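Local coordinates for acyl-CoA dehydrogenase (Mycobacterium thermoresistibile, PDB 3PFD), which oxidises saturated acyl-CoA thioesters to their 2,3-dehydroacyl-CoA forms, using a bound flavin adenine dinucleotide as cofactor, at residues P52-A66 and V90-N104. Numbering follows the deposited sequence.
Sequences PEEALAALNSSGFSA and VARVDCSASLIPAVN
Ile100 reaches from helix 95-104 to helix 53-61, joining two helices of the all-helical N-terminal domain of the acyl-CoA dehydrogenase fold. Over these segments the axes of 53-61 and 95-104 approach to 9.5 Å, with a signed crossing angle of -41°. From CB, the side chain of Ile100 splits two ways. CG2 lies anti to the backbone N and meets Leu56 CD1 at 3.8 Å, the two side chains crossing at about a right angle. CG1 runs beside the backbone N (chi1 -63°) and carries CD1 against helix 53-61. There CD1 lies 3.9 Å from Leu56 N, with Pro52 CG, Ala55 CB and Leu59 CD1 also nearby.

Leu59 is a knob in a hole formed by Val90, Ala97, Ile100 and Pro101. Its CD1 branch faces Ile100 and Pro101, while CD2 meets Val90 CG2 at 4.0 Å. Nearer the helix starts the fit is close: Ala55 CB touches Ala97 CB at 3.6 Å, and the ring of Pro52 lies against the backbone of Ala97. Asp94 is the N-cap of the helix that begins at Cys95, and its OD1 accepts from Ala97 N. The side chain of Ser96 is about 9 Å from a bound reduced flavin adenine dinucleotide.

At the far end the contact turns polar. Water 1 donates to Asn60 OD1 and accepts from Asn104 ND2, linking the segments. Asn104 OD1 accepts from Ala134 N, and with ND2 bonded as well, both ends of the amide are held. Ser65 O receives Pro101 CA-H and, at 2.9 Å, Asn104 ND2. That N-H...O bond is nearly straight (165°), but ND2 stands above the carbonyl plane of Ser65.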
# COMPACT_ATOMS: atom_id res chain seq x y z
N PRO C 52 15.88 -30.91 -5.98
CA PRO C 52 14.75 -31.52 -6.72
C PRO C 52 15.19 -32.45 -7.87
O PRO C 52 15.02 -32.10 -9.05
CB PRO C 52 13.96 -30.30 -7.24
CG PRO C 52 14.99 -29.18 -7.35
CD PRO C 52 16.05 -29.47 -6.28
N GLU C 53 15.72 -33.63 -7.52
CA GLU C 53 16.25 -34.60 -8.52
C GLU C 53 15.21 -35.11 -9.48
O GLU C 53 15.49 -35.29 -10.66
CB GLU C 53 16.89 -35.83 -7.84
CG GLU C 53 18.40 -35.91 -7.94
CD GLU C 53 18.95 -35.89 -9.37
OE1 GLU C 53 18.64 -36.79 -10.18
OE2 GLU C 53 19.73 -34.96 -9.66
N GLU C 54 14.02 -35.39 -8.97
CA GLU C 54 12.91 -35.83 -9.81
C GLU C 54 12.51 -34.78 -10.86
O GLU C 54 12.31 -35.11 -12.03
CB GLU C 54 11.70 -36.18 -8.94
CG GLU C 54 11.96 -37.25 -7.91
CD GLU C 54 12.37 -36.69 -6.55
OE1 GLU C 54 12.69 -35.49 -6.43
OE2 GLU C 54 12.39 -37.48 -5.59
N ALA C 55 12.41 -33.51 -10.44
CA ALA C 55 12.24 -32.45 -11.42
C ALA C 55 13.36 -32.42 -12.48
O ALA C 55 13.07 -32.30 -13.65
CB ALA C 55 12.09 -31.09 -10.74
N LEU C 56 14.63 -32.53 -12.07
CA LEU C 56 15.75 -32.50 -13.01
C LEU C 56 15.65 -33.60 -14.08
O LEU C 56 15.80 -33.32 -15.27
CB LEU C 56 17.09 -32.59 -12.27
CG LEU C 56 18.36 -32.53 -13.15
CD1 LEU C 56 18.56 -31.16 -13.86
CD2 LEU C 56 19.61 -32.92 -12.36
N ALA C 57 15.40 -34.84 -13.65
CA ALA C 57 15.23 -35.96 -14.57
C ALA C 57 14.11 -35.72 -15.59
O ALA C 57 14.30 -35.94 -16.79
CB ALA C 57 15.01 -37.28 -13.81
N ALA C 58 12.97 -35.21 -15.12
CA ALA C 58 11.82 -34.96 -15.97
C ALA C 58 12.10 -33.81 -16.95
O ALA C 58 11.78 -33.90 -18.14
CB ALA C 58 10.60 -34.66 -15.12
N LEU C 59 12.71 -32.74 -16.45
CA LEU C 59 13.03 -31.59 -17.28
C LEU C 59 14.07 -31.96 -18.35
O LEU C 59 13.87 -31.66 -19.52
CB LEU C 59 13.45 -30.37 -16.44
CG LEU C 59 12.36 -29.71 -15.56
CD1 LEU C 59 12.95 -28.76 -14.50
CD2 LEU C 59 11.28 -28.95 -16.37
N ASN C 60 15.14 -32.65 -17.93
CA ASN C 60 16.22 -33.09 -18.83
C ASN C 60 15.71 -34.01 -19.94
O ASN C 60 16.06 -33.83 -21.11
CB ASN C 60 17.33 -33.83 -18.04
CG ASN C 60 18.29 -32.90 -17.31
OD1 ASN C 60 18.37 -31.70 -17.60
ND2 ASN C 60 19.03 -33.45 -16.36
N SER C 61 14.90 -35.00 -19.57
CA SER C 61 14.46 -36.00 -20.54
C SER C 61 13.31 -35.54 -21.45
O SER C 61 13.16 -36.04 -22.56
CB SER C 61 14.15 -37.35 -19.86
OG SER C 61 12.93 -37.31 -19.15
N SER C 62 12.51 -34.57 -21.02
CA SER C 62 11.53 -33.99 -21.92
C SER C 62 12.09 -32.75 -22.65
O SER C 62 11.36 -32.09 -23.40
CB SER C 62 10.25 -33.65 -21.18
OG SER C 62 10.49 -32.52 -20.34
N GLY C 63 13.37 -32.45 -22.43
CA GLY C 63 14.04 -31.33 -23.09
C GLY C 63 13.56 -29.94 -22.67
O GLY C 63 13.59 -29.03 -23.47
N PHE C 64 13.11 -29.81 -21.43
CA PHE C 64 12.64 -28.52 -20.90
C PHE C 64 13.64 -27.77 -20.02
O PHE C 64 13.31 -26.71 -19.48
CB PHE C 64 11.30 -28.69 -20.16
CG PHE C 64 10.11 -28.63 -21.06
CD1 PHE C 64 9.77 -27.45 -21.72
CD2 PHE C 64 9.32 -29.76 -21.27
CE1 PHE C 64 8.67 -27.40 -22.57
CE2 PHE C 64 8.22 -29.70 -22.11
CZ PHE C 64 7.89 -28.52 -22.76
N SER C 65 14.86 -28.27 -19.91
CA SER C 65 15.78 -27.76 -18.90
C SER C 65 16.59 -26.53 -19.30
O SER C 65 17.10 -25.81 -18.43
CB SER C 65 16.70 -28.86 -18.40
OG SER C 65 17.68 -29.13 -19.38
N ALA C 66 16.74 -26.30 -20.60
CA ALA C 66 17.52 -25.15 -21.07
C ALA C 66 17.14 -24.77 -22.50
O ALA C 66 18.00 -24.78 -23.41
CB ALA C 66 19.05 -25.45 -20.96
N VAL C 90 6.98 -23.98 -14.01
CA VAL C 90 7.68 -24.82 -13.04
C VAL C 90 7.57 -24.14 -11.65
O VAL C 90 7.27 -24.80 -10.68
CB VAL C 90 9.16 -25.17 -13.45
CG1 VAL C 90 9.85 -26.02 -12.38
CG2 VAL C 90 9.19 -25.95 -14.74
N ALA C 91 7.75 -22.82 -11.59
CA ALA C 91 7.75 -22.10 -10.29
C ALA C 91 6.40 -22.15 -9.59
O ALA C 91 6.31 -22.09 -8.33
CB ALA C 91 8.19 -20.66 -10.49
N ARG C 92 5.35 -22.23 -10.40
CA ARG C 92 3.97 -22.41 -9.95
C ARG C 92 3.84 -23.62 -9.03
O ARG C 92 2.95 -23.62 -8.16
CB ARG C 92 3.05 -22.60 -11.17
CG ARG C 92 1.55 -22.55 -10.90
CD ARG C 92 0.75 -22.48 -12.21
NE ARG C 92 -0.64 -22.84 -11.95
CZ ARG C 92 -1.12 -24.09 -11.92
NH1 ARG C 92 -0.33 -25.14 -12.22
NH2 ARG C 92 -2.40 -24.30 -11.62
N VAL C 93 4.66 -24.65 -9.23
CA VAL C 93 4.57 -25.84 -8.36
C VAL C 93 5.80 -26.07 -7.47
O VAL C 93 5.70 -26.71 -6.39
CB VAL C 93 4.19 -27.15 -9.12
CG1 VAL C 93 2.82 -27.01 -9.87
CG2 VAL C 93 5.31 -27.60 -10.09
N ASP C 94 6.95 -25.54 -7.89
CA ASP C 94 8.16 -25.74 -7.11
C ASP C 94 9.24 -24.76 -7.52
O ASP C 94 9.82 -24.88 -8.60
CB ASP C 94 8.65 -27.18 -7.28
CG ASP C 94 9.89 -27.47 -6.52
OD1 ASP C 94 10.72 -26.55 -6.30
OD2 ASP C 94 10.07 -28.66 -6.19
N CYS C 95 9.49 -23.79 -6.66
CA CYS C 95 10.39 -22.70 -7.03
C CYS C 95 11.83 -23.19 -7.08
O CYS C 95 12.57 -22.82 -8.00
CB CYS C 95 10.22 -21.52 -6.08
SG CYS C 95 11.08 -20.00 -6.54
N SER C 96 12.23 -24.07 -6.16
CA SER C 96 13.60 -24.63 -6.27
C SER C 96 13.83 -25.29 -7.63
O SER C 96 14.88 -25.10 -8.24
CB SER C 96 13.93 -25.60 -5.14
OG SER C 96 13.84 -24.95 -3.88
N ALA C 97 12.86 -26.07 -8.09
CA ALA C 97 12.93 -26.71 -9.39
C ALA C 97 13.03 -25.71 -10.54
O ALA C 97 13.79 -25.95 -11.50
CB ALA C 97 11.71 -27.66 -9.58
N SER C 98 12.27 -24.61 -10.45
CA SER C 98 12.29 -23.56 -11.48
C SER C 98 13.69 -22.98 -11.70
O SER C 98 14.01 -22.47 -12.78
CB SER C 98 11.26 -22.43 -11.19
OG SER C 98 11.75 -21.55 -10.17
N LEU C 99 14.54 -23.09 -10.68
CA LEU C 99 15.90 -22.56 -10.78
C LEU C 99 16.82 -23.41 -11.66
O LEU C 99 17.92 -22.98 -12.01
CB LEU C 99 16.49 -22.35 -9.37
CG LEU C 99 15.91 -21.15 -8.59
CD1 LEU C 99 16.24 -21.25 -7.10
CD2 LEU C 99 16.46 -19.86 -9.16
N ILE C 100 16.38 -24.61 -12.03
CA ILE C 100 17.13 -25.44 -13.00
C ILE C 100 17.12 -24.72 -14.36
O ILE C 100 18.19 -24.31 -14.86
CB ILE C 100 16.57 -26.89 -13.09
CG1 ILE C 100 16.71 -27.61 -11.74
CG2 ILE C 100 17.21 -27.68 -14.26
CD1 ILE C 100 15.75 -28.80 -11.60
N PRO C 101 15.92 -24.51 -14.95
CA PRO C 101 15.98 -23.73 -16.19
C PRO C 101 16.40 -22.27 -16.00
O PRO C 101 17.04 -21.72 -16.89
CB PRO C 101 14.55 -23.82 -16.74
CG PRO C 101 13.67 -24.05 -15.50
CD PRO C 101 14.55 -24.98 -14.66
N ALA C 102 16.06 -21.65 -14.87
CA ALA C 102 16.34 -20.20 -14.68
C ALA C 102 17.84 -19.97 -14.55
O ALA C 102 18.38 -19.01 -15.11
CB ALA C 102 15.61 -19.62 -13.47
N VAL C 103 18.50 -20.85 -13.79
CA VAL C 103 19.98 -20.75 -13.63
C VAL C 103 20.76 -21.36 -14.78
O VAL C 103 21.87 -20.89 -15.10
CB VAL C 103 20.46 -21.14 -12.20
CG1 VAL C 103 22.00 -21.04 -12.05
CG2 VAL C 103 19.79 -20.19 -11.20
N ASN C 104 20.18 -22.37 -15.46
CA ASN C 104 20.77 -22.80 -16.71
C ASN C 104 20.94 -21.60 -17.66
O ASN C 104 21.96 -21.48 -18.34
CB ASN C 104 19.99 -23.97 -17.36
CG ASN C 104 20.34 -25.32 -16.72
OD1 ASN C 104 21.30 -25.44 -15.96
ND2 ASN C 104 19.55 -26.35 -17.04
O HOH W 1 19.81 -29.39 -16.70